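Leucine aminopeptidase A1, chloroplastic (Solanum lycopersicum, PDB 5D8N) removes N-terminal amino acids, preferably leucine, from peptides as a magnesium-dependent homohexameric aminopeptidase, with roles in wound signalling and insect defence and an additional chaperone activity. Local coordinates at residues A[47-52]-A[67-72]; A[23-28]-A[173-178]; A[427-432]-A[497-502]; A[34-39]-A[193-198]. The protein carries 1 engineered substitution. One frame throughout, in Å; residues are numbered along the deposited sequence.

Contact 1. Residues A[47-52]-A[67-72]; sequences LAIGAT and PLLQQL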
loop_
_atom_site.group_PDB
_atom_site.type_symbol
_atom_site.label_atom_id
_atom_site.label_comp_id
_atom_site.label_asym_id
_atom_site.label_seq_id
_atom_site.Cartn_x
_atom_site.Cartn_y
_atom_site.Cartn_z
ATOM N N LEU A 47 43.026 -32.444 -6.553
ATOM C CA LEU A 47 43.069 -32.892 -5.175
ATOM C C LEU A 47 42.570 -31.741 -4.307
ATOM O O LEU A 47 43.180 -30.666 -4.254
ATOM C CB LEU A 47 44.521 -33.226 -4.801
ATOM C CG LEU A 47 44.776 -33.533 -3.322
ATOM C CD1 LEU A 47 43.994 -34.755 -2.850
ATOM C CD2 LEU A 47 46.262 -33.748 -3.091
ATOM N N ALA A 48 41.525 -32.018 -3.543
ATOM C CA ALA A 48 40.997 -31.054 -2.589
ATOM C C ALA A 48 41.317 -31.500 -1.175
ATOM O O ALA A 48 41.018 -32.636 -0.791
ATOM C CB ALA A 48 39.480 -30.939 -2.747
ATOM N N ILE A 49 41.870 -30.583 -0.397
ATOM C CA ILE A 49 42.261 -30.870 0.973
ATOM C C ILE A 49 41.580 -29.939 1.964
ATOM O O ILE A 49 41.652 -28.710 1.852
ATOM C CB ILE A 49 43.773 -30.684 1.138
ATOM C CG1 ILE A 49 44.483 -31.703 0.251
ATOM C CG2 ILE A 49 44.168 -30.883 2.603
ATOM C CD1 ILE A 49 45.898 -31.280 -0.085
ATOM N N GLY A 50 40.901 -30.541 2.930
ATOM C CA GLY A 50 40.153 -29.792 3.936
ATOM C C GLY A 50 41.071 -29.494 5.093
ATOM O O GLY A 50 41.628 -30.432 5.664
ATOM N N ALA A 51 41.293 -28.206 5.377
ATOM C CA ALA A 51 42.207 -27.796 6.425
ATOM C C ALA A 51 41.510 -26.851 7.380
ATOM O O ALA A 51 40.995 -25.814 6.956
ATOM C CB ALA A 51 43.453 -27.133 5.836
ATOM N N THR A 52 41.690 -27.124 8.672
ATOM C CA THR A 52 41.231 -26.236 9.728
ATOM C C THR A 52 42.232 -25.098 9.832
ATOM O O THR A 52 43.354 -25.216 9.334
ATOM C CB THR A 52 41.170 -26.964 11.104
ATOM O OG1 THR A 52 42.488 -27.369 11.496
ATOM C CG2 THR A 52 40.274 -28.213 11.067
ATOM N N PRO A 67 52.078 -32.106 8.485
ATOM C CA PRO A 67 52.917 -33.011 7.696
ATOM C C PRO A 67 52.491 -33.146 6.225
ATOM O O PRO A 67 53.345 -33.124 5.343
ATOM C CB PRO A 67 52.770 -34.355 8.431
ATOM C CG PRO A 67 52.392 -33.987 9.831
ATOM C CD PRO A 67 51.566 -32.734 9.716
ATOM N N LEU A 68 51.199 -33.369 5.974
ATOM C CA LEU A 68 50.708 -33.500 4.609
ATOM C C LEU A 68 50.928 -32.215 3.793
ATOM O O LEU A 68 51.507 -32.245 2.708
ATOM C CB LEU A 68 49.228 -33.864 4.620
ATOM C CG LEU A 68 48.641 -33.864 3.213
ATOM C CD1 LEU A 68 49.354 -34.899 2.358
ATOM C CD2 LEU A 68 47.143 -34.120 3.259
ATOM N N LEU A 69 50.575 -31.071 4.359
ATOM C CA LEU A 69 50.794 -29.809 3.657
ATOM C C LEU A 69 52.275 -29.477 3.485
ATOM O O LEU A 69 52.702 -29.018 2.422
ATOM C CB LEU A 69 50.066 -28.664 4.360
ATOM C CG LEU A 69 48.543 -28.790 4.376
ATOM C CD1 LEU A 69 47.938 -27.649 5.174
ATOM C CD2 LEU A 69 48.012 -28.784 2.956
ATOM N N GLN A 70 53.071 -29.755 4.506
ATOM C CA GLN A 70 54.522 -29.563 4.400
ATOM C C GLN A 70 55.116 -30.370 3.241
ATOM O O GLN A 70 55.954 -29.882 2.481
ATOM C CB GLN A 70 55.208 -29.934 5.718
ATOM C CG GLN A 70 56.690 -29.570 5.760
ATOM C CD GLN A 70 57.580 -30.765 5.523
ATOM O OE1 GLN A 70 57.317 -31.850 6.050
ATOM N NE2 GLN A 70 58.617 -30.586 4.703
ATOM N N GLN A 71 54.679 -31.616 3.092
ATOM C CA GLN A 71 55.211 -32.457 2.027
ATOM C C GLN A 71 54.755 -32.016 0.635
ATOM O O GLN A 71 55.520 -32.027 -0.322
ATOM C CB GLN A 71 54.774 -33.901 2.258
ATOM C CG GLN A 71 55.522 -34.889 1.376
ATOM C CD GLN A 71 55.403 -36.323 1.858
ATOM O OE1 GLN A 71 54.637 -36.629 2.780
ATOM N NE2 GLN A 71 56.110 -37.224 1.178
ATOM N N LEU A 72 53.477 -31.694 0.491
ATOM C CA LEU A 72 52.995 -31.193 -0.794
ATOM C C LEU A 72 53.717 -29.910 -1.202
ATOM O O LEU A 72 54.176 -29.761 -2.333
ATOM C CB LEU A 72 51.496 -30.943 -0.725
ATOM C CG LEU A 72 50.658 -32.222 -0.609
ATOM C CD1 LEU A 72 49.215 -31.872 -0.275
ATOM C CD2 LEU A 72 50.729 -33.010 -1.908
#

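Contact 2. Residues A[23-28]-A[173-178]; sequences NESDAP and DNRFRS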
loop_
_atom_site.group_PDB
_atom_site.type_symbol
_atom_site.label_atom_id
_atom_site.label_comp_id
_atom_site.label_asym_id
_atom_site.label_seq_id
_atom_site.Cartn_x
_atom_site.Cartn_y
_atom_site.Cartn_z
ATOM N N ASN A 23 14.706 -31.424 -21.287
ATOM C CA ASN A 23 15.856 -32.126 -21.837
ATOM C C ASN A 23 16.117 -33.353 -20.970
ATOM O O ASN A 23 15.776 -33.385 -19.786
ATOM C CB ASN A 23 17.104 -31.260 -21.822
ATOM C CG ASN A 23 16.950 -29.971 -22.592
ATOM O OD1 ASN A 23 17.225 -28.879 -22.049
ATOM N ND2 ASN A 23 16.398 -30.064 -23.775
ATOM N N GLU A 24 16.682 -34.381 -21.591
ATOM C CA GLU A 24 16.985 -35.626 -20.893
ATOM C C GLU A 24 18.108 -35.339 -19.912
ATOM O O GLU A 24 19.096 -34.713 -20.296
ATOM C CB GLU A 24 17.402 -36.717 -21.893
ATOM C CG GLU A 24 16.324 -37.111 -22.910
ATOM C CD GLU A 24 14.917 -37.201 -22.314
ATOM O OE1 GLU A 24 14.030 -36.394 -22.690
ATOM O OE2 GLU A 24 14.708 -38.021 -21.393
ATOM N N SER A 25 17.872 -35.612 -18.631
ATOM C CA SER A 25 18.922 -35.451 -17.623
ATOM C C SER A 25 20.082 -36.402 -17.943
ATOM O O SER A 25 19.925 -37.627 -17.917
ATOM C CB SER A 25 18.407 -35.742 -16.209
ATOM O OG SER A 25 17.003 -35.583 -16.109
ATOM N N ASP A 26 21.208 -35.833 -18.371
ATOM C CA ASP A 26 22.384 -36.632 -18.704
ATOM C C ASP A 26 23.490 -36.314 -17.703
ATOM O O ASP A 26 24.517 -35.722 -18.039
ATOM C CB ASP A 26 22.815 -36.451 -20.169
ATOM C CG ASP A 26 23.488 -35.111 -20.444
ATOM O OD1 ASP A 26 23.134 -34.101 -19.794
ATOM O OD2 ASP A 26 24.382 -35.074 -21.325
ATOM N N ALA A 27 23.205 -36.625 -16.441
ATOM C CA ALA A 27 24.201 -36.543 -15.381
ATOM C C ALA A 27 24.883 -37.905 -15.241
ATOM O O ALA A 27 24.198 -38.929 -15.182
ATOM C CB ALA A 27 23.532 -36.133 -14.077
ATOM N N PRO A 28 26.229 -37.940 -15.239
ATOM C CA PRO A 28 26.829 -39.252 -14.978
ATOM C C PRO A 28 26.667 -39.648 -13.505
ATOM O O PRO A 28 26.459 -38.802 -12.631
ATOM C CB PRO A 28 28.300 -39.023 -15.328
ATOM C CG PRO A 28 28.536 -37.598 -14.953
ATOM C CD PRO A 28 27.252 -36.873 -15.273
ATOM N N ASP A 173 20.679 -28.708 -12.738
ATOM C CA ASP A 173 19.419 -29.022 -13.367
ATOM C C ASP A 173 19.312 -28.192 -14.637
ATOM O O ASP A 173 18.954 -27.013 -14.601
ATOM C CB ASP A 173 18.261 -28.757 -12.395
ATOM C CG ASP A 173 16.959 -29.394 -12.852
ATOM O OD1 ASP A 173 16.887 -29.802 -14.033
ATOM O OD2 ASP A 173 15.962 -29.409 -12.083
ATOM N N ASN A 174 19.501 -28.847 -15.780
ATOM C CA ASN A 174 19.462 -28.184 -17.074
ATOM C C ASN A 174 18.313 -28.604 -17.970
ATOM O O ASN A 174 18.367 -28.431 -19.187
ATOM C CB ASN A 174 20.770 -28.462 -17.819
ATOM C CG ASN A 174 21.951 -27.802 -17.164
ATOM O OD1 ASN A 174 21.895 -26.640 -16.770
ATOM N ND2 ASN A 174 22.989 -28.575 -16.940
ATOM N N ARG A 175 17.339 -29.269 -17.377
ATOM C CA ARG A 175 16.220 -29.772 -18.144
ATOM C C ARG A 175 15.448 -28.692 -18.918
ATOM O O ARG A 175 14.789 -29.022 -19.894
ATOM C CB ARG A 175 15.259 -30.474 -17.195
ATOM C CG ARG A 175 15.765 -31.799 -16.654
ATOM C CD ARG A 175 14.760 -32.383 -15.666
ATOM N NE ARG A 175 14.663 -31.539 -14.484
ATOM C CZ ARG A 175 13.618 -31.511 -13.655
ATOM N NH1 ARG A 175 12.639 -32.392 -13.795
ATOM N NH2 ARG A 175 13.576 -30.637 -12.653
ATOM N N PHE A 176 15.436 -27.443 -18.445
ATOM C CA PHE A 176 14.598 -26.408 -19.050
ATOM C C PHE A 176 15.349 -25.244 -19.675
ATOM O O PHE A 176 14.767 -24.184 -19.891
ATOM C CB PHE A 176 13.602 -25.856 -18.033
ATOM C CG PHE A 176 12.885 -26.924 -17.274
ATOM C CD1 PHE A 176 11.928 -27.700 -17.900
ATOM C CD2 PHE A 176 13.231 -27.216 -15.977
ATOM C CE1 PHE A 176 11.345 -28.767 -17.258
ATOM C CE2 PHE A 176 12.634 -28.270 -15.322
ATOM C CZ PHE A 176 11.716 -29.072 -15.973
ATOM N N ARG A 177 16.623 -25.448 -19.986
ATOM C CA ARG A 177 17.407 -24.431 -20.645
ATOM C C ARG A 177 18.293 -25.043 -21.722
ATOM O O ARG A 177 18.627 -26.226 -21.690
ATOM C CB ARG A 177 18.263 -23.623 -19.667
ATOM C CG ARG A 177 19.127 -24.423 -18.728
ATOM C CD ARG A 177 19.766 -23.511 -17.687
ATOM N NE ARG A 177 20.570 -24.270 -16.738
ATOM C CZ ARG A 177 20.766 -23.949 -15.462
ATOM N NH1 ARG A 177 20.237 -22.844 -14.967
ATOM N NH2 ARG A 177 21.450 -24.784 -14.687
ATOM N N SER A 178 18.458 -24.266 -22.780
ATOM C CA SER A 178 18.828 -24.762 -24.094
ATOM C C SER A 178 20.335 -24.828 -24.126
ATOM O O SER A 178 20.910 -25.580 -24.898
ATOM C CB SER A 178 18.266 -23.830 -25.196
ATOM O OG SER A 178 16.851 -23.605 -25.075
HETATM O O HOH W 1 23.023 -31.003 -19.415
#

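Contact 3. Residues A[427-432]-A[497-502]; sequences GAFTPN and WLHLDV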
loop_
_atom_site.group_PDB
_atom_site.type_symbol
_atom_site.label_atom_id
_atom_site.label_comp_id
_atom_site.label_asym_id
_atom_site.label_seq_id
_atom_site.Cartn_x
_atom_site.Cartn_y
_atom_site.Cartn_z
ATOM N N GLY A 427 10.662 -24.604 11.072
ATOM C CA GLY A 427 10.003 -24.654 12.362
ATOM C C GLY A 427 9.313 -25.993 12.566
ATOM O O GLY A 427 8.551 -26.438 11.719
ATOM N N ALA A 428 9.497 -26.559 13.754
ATOM C CA ALA A 428 8.936 -27.844 14.124
ATOM C C ALA A 428 7.917 -27.613 15.234
ATOM O O ALA A 428 8.214 -26.988 16.262
ATOM C CB ALA A 428 10.045 -28.778 14.620
ATOM N N PHE A 429 6.732 -28.184 15.044
ATOM C CA PHE A 429 5.640 -28.035 15.985
ATOM C C PHE A 429 5.083 -29.401 16.345
ATOM O O PHE A 429 4.731 -30.163 15.451
ATOM C CB PHE A 429 4.500 -27.222 15.373
ATOM C CG PHE A 429 4.896 -25.831 14.972
ATOM C CD1 PHE A 429 5.465 -25.594 13.747
ATOM C CD2 PHE A 429 4.529 -24.758 15.752
ATOM C CE1 PHE A 429 5.806 -24.319 13.359
ATOM C CE2 PHE A 429 4.877 -23.476 15.376
ATOM C CZ PHE A 429 5.541 -23.259 14.187
ATOM N N THR A 430 5.047 -29.710 17.640
ATOM C CA THR A 430 4.468 -30.978 18.069
ATOM C C THR A 430 3.942 -30.891 19.493
ATOM O O THR A 430 4.544 -30.235 20.323
ATOM C CB THR A 430 5.503 -32.123 17.971
ATOM O OG1 THR A 430 4.920 -33.356 18.394
ATOM C CG2 THR A 430 6.711 -31.843 18.832
ATOM N N PRO A 431 2.815 -31.563 19.775
ATOM C CA PRO A 431 2.386 -31.797 21.157
ATOM C C PRO A 431 3.262 -32.810 21.886
ATOM O O PRO A 431 3.128 -32.984 23.087
ATOM C CB PRO A 431 0.962 -32.351 21.013
ATOM C CG PRO A 431 0.550 -32.054 19.602
ATOM C CD PRO A 431 1.820 -32.049 18.806
ATOM N N ASN A 432 4.109 -33.539 21.168
ATOM C CA ASN A 432 4.723 -34.734 21.713
ATOM C C ASN A 432 6.226 -34.505 21.945
ATOM O O ASN A 432 7.018 -34.409 20.990
ATOM C CB ASN A 432 4.444 -35.913 20.752
ATOM C CG ASN A 432 2.951 -36.088 20.419
ATOM O OD1 ASN A 432 2.477 -35.775 19.311
ATOM N ND2 ASN A 432 2.211 -36.711 21.347
ATOM N N TRP A 497 2.575 -36.822 16.531
ATOM C CA TRP A 497 2.548 -36.047 15.305
ATOM C C TRP A 497 3.376 -34.787 15.459
ATOM O O TRP A 497 3.310 -34.085 16.469
ATOM C CB TRP A 497 1.115 -35.736 14.910
ATOM C CG TRP A 497 0.985 -34.552 13.981
ATOM C CD1 TRP A 497 1.317 -34.515 12.648
ATOM C CD2 TRP A 497 0.652 -33.212 14.349
ATOM N NE1 TRP A 497 1.112 -33.265 12.150
ATOM C CE2 TRP A 497 0.672 -32.451 13.166
ATOM C CE3 TRP A 497 0.128 -32.638 15.504
ATOM C CZ2 TRP A 497 0.285 -31.113 13.130
ATOM C CZ3 TRP A 497 -0.208 -31.285 15.477
ATOM C CH2 TRP A 497 -0.142 -30.551 14.298
ATOM N N LEU A 498 4.211 -34.561 14.454
ATOM C CA LEU A 498 4.979 -33.330 14.331
ATOM C C LEU A 498 4.820 -32.692 12.953
ATOM O O LEU A 498 4.892 -33.361 11.916
ATOM C CB LEU A 498 6.452 -33.596 14.598
ATOM C CG LEU A 498 7.428 -32.408 14.558
ATOM C CD1 LEU A 498 8.548 -32.705 15.527
ATOM C CD2 LEU A 498 8.018 -32.180 13.187
ATOM N N HIS A 499 4.716 -31.373 12.975
ATOM C CA HIS A 499 4.524 -30.567 11.770
ATOM C C HIS A 499 5.793 -29.744 11.548
ATOM O O HIS A 499 6.247 -29.034 12.450
ATOM C CB HIS A 499 3.322 -29.633 11.958
ATOM C CG HIS A 499 3.322 -28.447 11.054
ATOM N ND1 HIS A 499 3.218 -28.558 9.690
ATOM C CD2 HIS A 499 3.271 -27.121 11.323
ATOM C CE1 HIS A 499 3.169 -27.355 9.147
ATOM N NE2 HIS A 499 3.195 -26.465 10.120
ATOM N N LEU A 500 6.324 -29.834 10.337
ATOM C CA LEU A 500 7.523 -29.096 9.988
ATOM C C LEU A 500 7.217 -28.070 8.899
ATOM O O LEU A 500 6.856 -28.427 7.767
ATOM C CB LEU A 500 8.601 -30.082 9.558
ATOM C CG LEU A 500 10.047 -29.592 9.641
ATOM C CD1 LEU A 500 10.466 -29.286 11.070
ATOM C CD2 LEU A 500 11.005 -30.600 9.013
ATOM N N ASP A 501 7.262 -26.796 9.286
ATOM C CA ASP A 501 7.008 -25.675 8.369
ATOM C C ASP A 501 8.334 -25.312 7.694
ATOM O O ASP A 501 9.208 -24.639 8.269
ATOM C CB ASP A 501 6.408 -24.485 9.136
ATOM C CG ASP A 501 5.744 -23.433 8.226
ATOM O OD1 ASP A 501 5.973 -23.452 6.999
ATOM O OD2 ASP A 501 4.965 -22.583 8.747
ATOM N N VAL A 502 8.448 -25.717 6.438
ATOM C CA VAL A 502 9.697 -25.664 5.675
ATOM C C VAL A 502 9.655 -24.610 4.560
ATOM O O VAL A 502 10.421 -24.675 3.610
ATOM C CB VAL A 502 10.010 -27.027 5.022
ATOM C CG1 VAL A 502 10.198 -28.102 6.082
ATOM C CG2 VAL A 502 8.926 -27.478 4.058
#

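Contact 4. Residues A[34-39]-A[193-198]; sequences AKDTAV and LGTGPE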
loop_
_atom_site.group_PDB
_atom_site.type_symbol
_atom_site.label_atom_id
_atom_site.label_comp_id
_atom_site.label_asym_id
_atom_site.label_seq_id
_atom_site.Cartn_x
_atom_site.Cartn_y
_atom_site.Cartn_z
ATOM N N ALA A 34 36.604 -45.299 -1.503
ATOM C CA ALA A 34 37.603 -44.966 -0.500
ATOM C C ALA A 34 38.865 -45.781 -0.784
ATOM O O ALA A 34 38.743 -46.954 -1.139
ATOM C CB ALA A 34 37.070 -45.284 0.880
ATOM N N LYS A 35 40.001 -45.090 -0.908
ATOM C CA LYS A 35 41.277 -45.694 -1.326
ATOM C C LYS A 35 42.319 -45.505 -0.238
ATOM O O LYS A 35 42.263 -44.525 0.505
ATOM C CB LYS A 35 41.849 -45.077 -2.611
ATOM C CG LYS A 35 40.887 -44.894 -3.766
ATOM C CD LYS A 35 40.464 -46.224 -4.356
ATOM C CE LYS A 35 39.616 -46.022 -5.600
ATOM N NZ LYS A 35 38.994 -47.305 -6.035
ATOM N N ASP A 36 43.314 -46.388 -0.224
ATOM C CA ASP A 36 44.412 -46.311 0.751
ATOM C C ASP A 36 45.646 -45.630 0.154
ATOM O O ASP A 36 46.676 -45.518 0.811
ATOM C CB ASP A 36 44.770 -47.690 1.343
ATOM C CG ASP A 36 45.182 -48.714 0.293
ATOM O OD1 ASP A 36 45.488 -48.346 -0.866
ATOM O OD2 ASP A 36 45.219 -49.916 0.650
ATOM N N THR A 37 45.508 -45.134 -1.074
ATOM C CA THR A 37 46.555 -44.381 -1.744
ATOM C C THR A 37 47.024 -43.214 -0.890
ATOM O O THR A 37 46.228 -42.425 -0.392
ATOM C CB THR A 37 46.053 -43.777 -3.067
ATOM O OG1 THR A 37 45.392 -44.772 -3.848
ATOM C CG2 THR A 37 47.201 -43.141 -3.859
ATOM N N ALA A 38 48.332 -43.107 -0.719
ATOM C CA ALA A 38 48.912 -41.959 -0.055
ATOM C C ALA A 38 48.509 -40.696 -0.820
ATOM O O ALA A 38 48.603 -40.634 -2.045
ATOM C CB ALA A 38 50.426 -42.097 0.006
ATOM N N VAL A 39 48.209 -39.649 -0.069
ATOM C CA VAL A 39 47.740 -38.428 -0.689
ATOM C C VAL A 39 48.782 -37.809 -1.609
ATOM O O VAL A 39 48.460 -37.450 -2.741
ATOM C CB VAL A 39 47.295 -37.400 0.359
ATOM C CG1 VAL A 39 46.902 -36.109 -0.331
ATOM C CG2 VAL A 39 46.117 -37.940 1.155
ATOM N N LEU A 193 40.885 -41.884 4.992
ATOM C CA LEU A 193 39.812 -42.034 5.953
ATOM C C LEU A 193 39.412 -43.505 6.127
ATOM O O LEU A 193 38.433 -43.794 6.821
ATOM C CB LEU A 193 38.594 -41.184 5.564
ATOM C CG LEU A 193 38.782 -39.664 5.589
ATOM C CD1 LEU A 193 37.563 -38.928 5.033
ATOM C CD2 LEU A 193 39.073 -39.163 6.997
ATOM N N GLY A 194 40.165 -44.415 5.518
ATOM C CA GLY A 194 39.922 -45.845 5.666
ATOM C C GLY A 194 39.490 -46.468 4.357
ATOM O O GLY A 194 39.252 -45.759 3.380
ATOM N N THR A 195 39.543 -47.796 4.299
ATOM C CA THR A 195 39.079 -48.572 3.141
ATOM C C THR A 195 38.322 -49.799 3.613
ATOM O O THR A 195 38.232 -50.059 4.799
ATOM C CB THR A 195 40.232 -49.112 2.265
ATOM O OG1 THR A 195 41.098 -49.917 3.072
ATOM C CG2 THR A 195 41.022 -47.971 1.652
ATOM N N GLY A 196 37.730 -50.520 2.675
ATOM C CA GLY A 196 37.060 -51.773 2.990
ATOM C C GLY A 196 35.547 -51.679 3.059
ATOM O O GLY A 196 34.973 -50.607 2.863
ATOM N N PRO A 197 34.903 -52.766 3.500
ATOM C CA PRO A 197 33.458 -52.917 3.384
ATOM C C PRO A 197 32.628 -51.866 4.128
ATOM O O PRO A 197 31.569 -51.477 3.644
ATOM C CB PRO A 197 33.203 -54.318 3.962
ATOM C CG PRO A 197 34.466 -55.070 3.670
ATOM C CD PRO A 197 35.571 -54.050 3.793
ATOM N N GLU A 198 33.024 -51.529 5.349
ATOM C CA GLU A 198 32.214 -50.659 6.195
ATOM C C GLU A 198 32.133 -49.242 5.603
ATOM O O GLU A 198 31.063 -48.635 5.598
ATOM C CB GLU A 198 32.757 -50.619 7.624
ATOM C CG GLU A 198 31.771 -50.056 8.637
ATOM C CD GLU A 198 32.286 -50.036 10.073
ATOM O OE1 GLU A 198 33.300 -50.706 10.386
ATOM O OE2 GLU A 198 31.637 -49.375 10.917
HETATM O O HOH W 2 37.388 -49.155 0.017
HETATM O O HOH W 3 42.343 -44.555 3.805
#

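Contact 1. Residues A[47-52]-A[67-72]
Strand 47-52 and helix 67-72 bring Ile-49 and Leu-69 to a CA-CA distance of 9.0 Å, the short axes coming within 11.1 Å and running nearer to antiparallel than parallel, at 133° between their N-to-C directions. That spacing leaves the backbones apart and makes this helix-on-sheet packing, carried by aliphatic branches alone. The closest pair is Ile-49 and Leu-72, which meet tip to tip: CD1 of Ile-49 lies 3.4 Å from CD1 of Leu-72, tighter than ordinary methyl contact. Chi1 sets CG1 of Ile-49 (-63°) and CG of Leu-72 (-69°) anti to their own carbonyl carbons, beside the backbone N, and the CD1 methyls they carry then meet. The other branch of Ile-49 does different work. Its CG2 lies 4.4 Å from CD2 of Leu-68 and equally far from CD2 of Leu-69, so the two branches of one residue serve three leucines of the helix. A looser touch comes from Leu-47, whose CD2 approaches CD1 of Leu-72 to 4.5 Å. Leu-68, Leu-69 and Leu-72 fall at helix positions one, three and four apart, which gathers them on one face; Leu-47, Ile-49 and Ala-51, spaced by two, direct their CB atoms to that face from the strand. The contact belongs to the N-terminal domain, of the macro-domain clan. Strand 46-52 is an inner strand of its mixed sheet, bonded through its backbone to strands 104-112 and 139-144, and Ile-49 and Leu-69 both also pack on Leu-108 of strand 104-112.

Contact 2. Residues A[23-28]-A[173-178]
Asn-23 and Arg-175 join an N-terminal loop to a type I beta turn, which runs from Asn-174 to Arg-177 between helix 152-170 and strand 187-191. Backbone bonding across the contact is one hydrogen bond: Asn-23 N donates a hydrogen bond to Arg-175 O at 2.8 Å, nearly straight at 169° and in the carbonyl plane on a lone pair. Van der Waals contact adds to it along the aliphatic part of Arg-175, where CG lies 3.5 Å from Asn-23 O and CD lies 3.9 Å from Ser-25 OG. The charged interactions stay within 173-178. Arg-175 is bent at chi3 (-66°), which turns NE toward Asp-173, and it grips the carboxylate side-on: NE meets OD1 of Asp-173 at 2.9 Å, while NH2 meets OD2 of Asp-173 at 2.7 Å in a salt bridge. NH2 also bonds to Glu-218 O, and Asp-173 OD2 to Asn-221 ND2, tying the turn to helix 197-221. An alanine in place of Arg-175 would probably leave Asp-173 without its cationic mate and open a gap beside Ser-25 OG. Within the same turn, Phe-176 CE2 lies 3.6 Å above one guanidinium face of Arg-175, offset toward its rim. Beyond the chain, Phe-176 O accepts a hydrogen bond from Thr-378 OG1 of a neighbouring subunit, so this surface turn also takes part in the assembly. At the turn's end Arg-177 makes a second side-on grip, its NE (2.7 Å) and NH2 (2.8 Å) both donating to the single atom OD1 of Asn-174.

Contact 3. Residues A[427-432]-A[497-502]
Past the last regular pair of this antiparallel strand contact, the side chains of Thr-430 and Asn-432 take over the bonding to the backbone of Trp-497. Thr-430 OG1 donates to Trp-497 O at 2.6 Å, and Trp-497 N donates to Asn-432 OD1 at 3.0 Å; each donor stands above the plane of the carbonyl it meets. OG1 of Thr-430, anti to its own backbone N (chi1 -180°), also accepts from Asn-432 N at 2.9 Å, which defines an ST turn leading into helix 433-446. A valine in place of Thr-430 would probably leave Trp-497 O without this donor and Asn-432 N without its acceptor, unfastening the turn. The strands themselves lie inside the mixed sheet of the M17 catalytic domain. Gly-427 with Asp-501 and Phe-429 with His-499 are hydrogen-bonded pairs, and His-499 N to Phe-429 O, 2.8 Å, is almost straight at 175°. Between them Ala-428 and Leu-500 form a non-hydrogen-bonded pair, with CB of Ala-428 packed 3.6 Å from CD1 of Leu-500. On the other sheet face Phe-429 and His-499 lie side by side, their ring planes turned 31° apart and Phe-429 CD1 3.6 Å from His-499 CD2. Asp-409 outside the contact receives both His-499 ND1 and Trp-497 NE1, while Asp-501 is held by Thr-414 OG1 and Leu-413 N, its side chain about 7 Å from that of Arg-389, a predicted active-site residue. At the opposite end of the contact, CD of Pro-431 lies 3.8 Å from CE3 of Trp-497.

Contact 4. Residues A[34-39]-A[193-198]
Ala-34 and Thr-195 are the backbone neighbours here, their CA atoms 5.3 Å apart where strand 31-35 passes beside the loop that leads into helix 197-221. Although this is near strand spacing, no direct hydrogen bond joins the two segments; water takes that place twice. One water donates to Ala-34 O at 2.8 Å and accepts from Gly-196 N at 3.0 Å. A second accepts from Gly-194 N at 2.8 Å and makes a weak bond to Lys-35 O. The loop follows a path suited to glycine: Gly-194 (phi 114°) and Gly-196 (phi 102°) both have backbone angles at which a CB would press on the preceding carbonyl oxygen. Gly-196 also stands at the N-cap position of the helix. Among side chains, Thr-195 does most of the touching, and with its methyl. With OG1 between the backbone N and the carbonyl carbon (chi1 57°), CG2 falls anti to the carbonyl carbon and rests on the peptide link between Lys-35 and Asp-36, 3.4 Å from Asp-36 N. The same CG2 lies 3.8 Å from Asp-36 CB. Ala-34 answers from the strand, its CB 3.4 Å from Gly-194 O, and it packs further on Ile-199 and Ile-203 of helix 197-221, whose Glu-200 OE2 accepts from Ala-34 N. The segments thus join an outer strand of the N-terminal sheet to the start of the helix after its neighbour, strand 187-191. The chemistry, one methyl on a peptide plus two bridging waters, implies a hydrated surface junction rather than a continuation of the sheet pairing.

Overall arrangement
Contacts 1 and 3 are buried, contacts 2 and 4 lie at the surface. The two buried ones belong to different domains, their centres 43 Å apart, and differ in kind: contact 1 is purely aliphatic, contact 3 is mostly backbone hydrogen bonding between strands, near the active site. Contacts 1 and 4 share the N-terminal sheet and touch, Val-39 CG1 lying 3.7 Å from Leu-47 CD2. Contacts 2 and 4 cross along the chain and both bear on helix 197-221, one near its end, where the Arg-175/Asp-173 pair bonds to neutral groups of the helix, the other at its start, through Ala-34 packing and a water at the N-cap. Of the four, contact 2 alone reaches a neighbouring subunit.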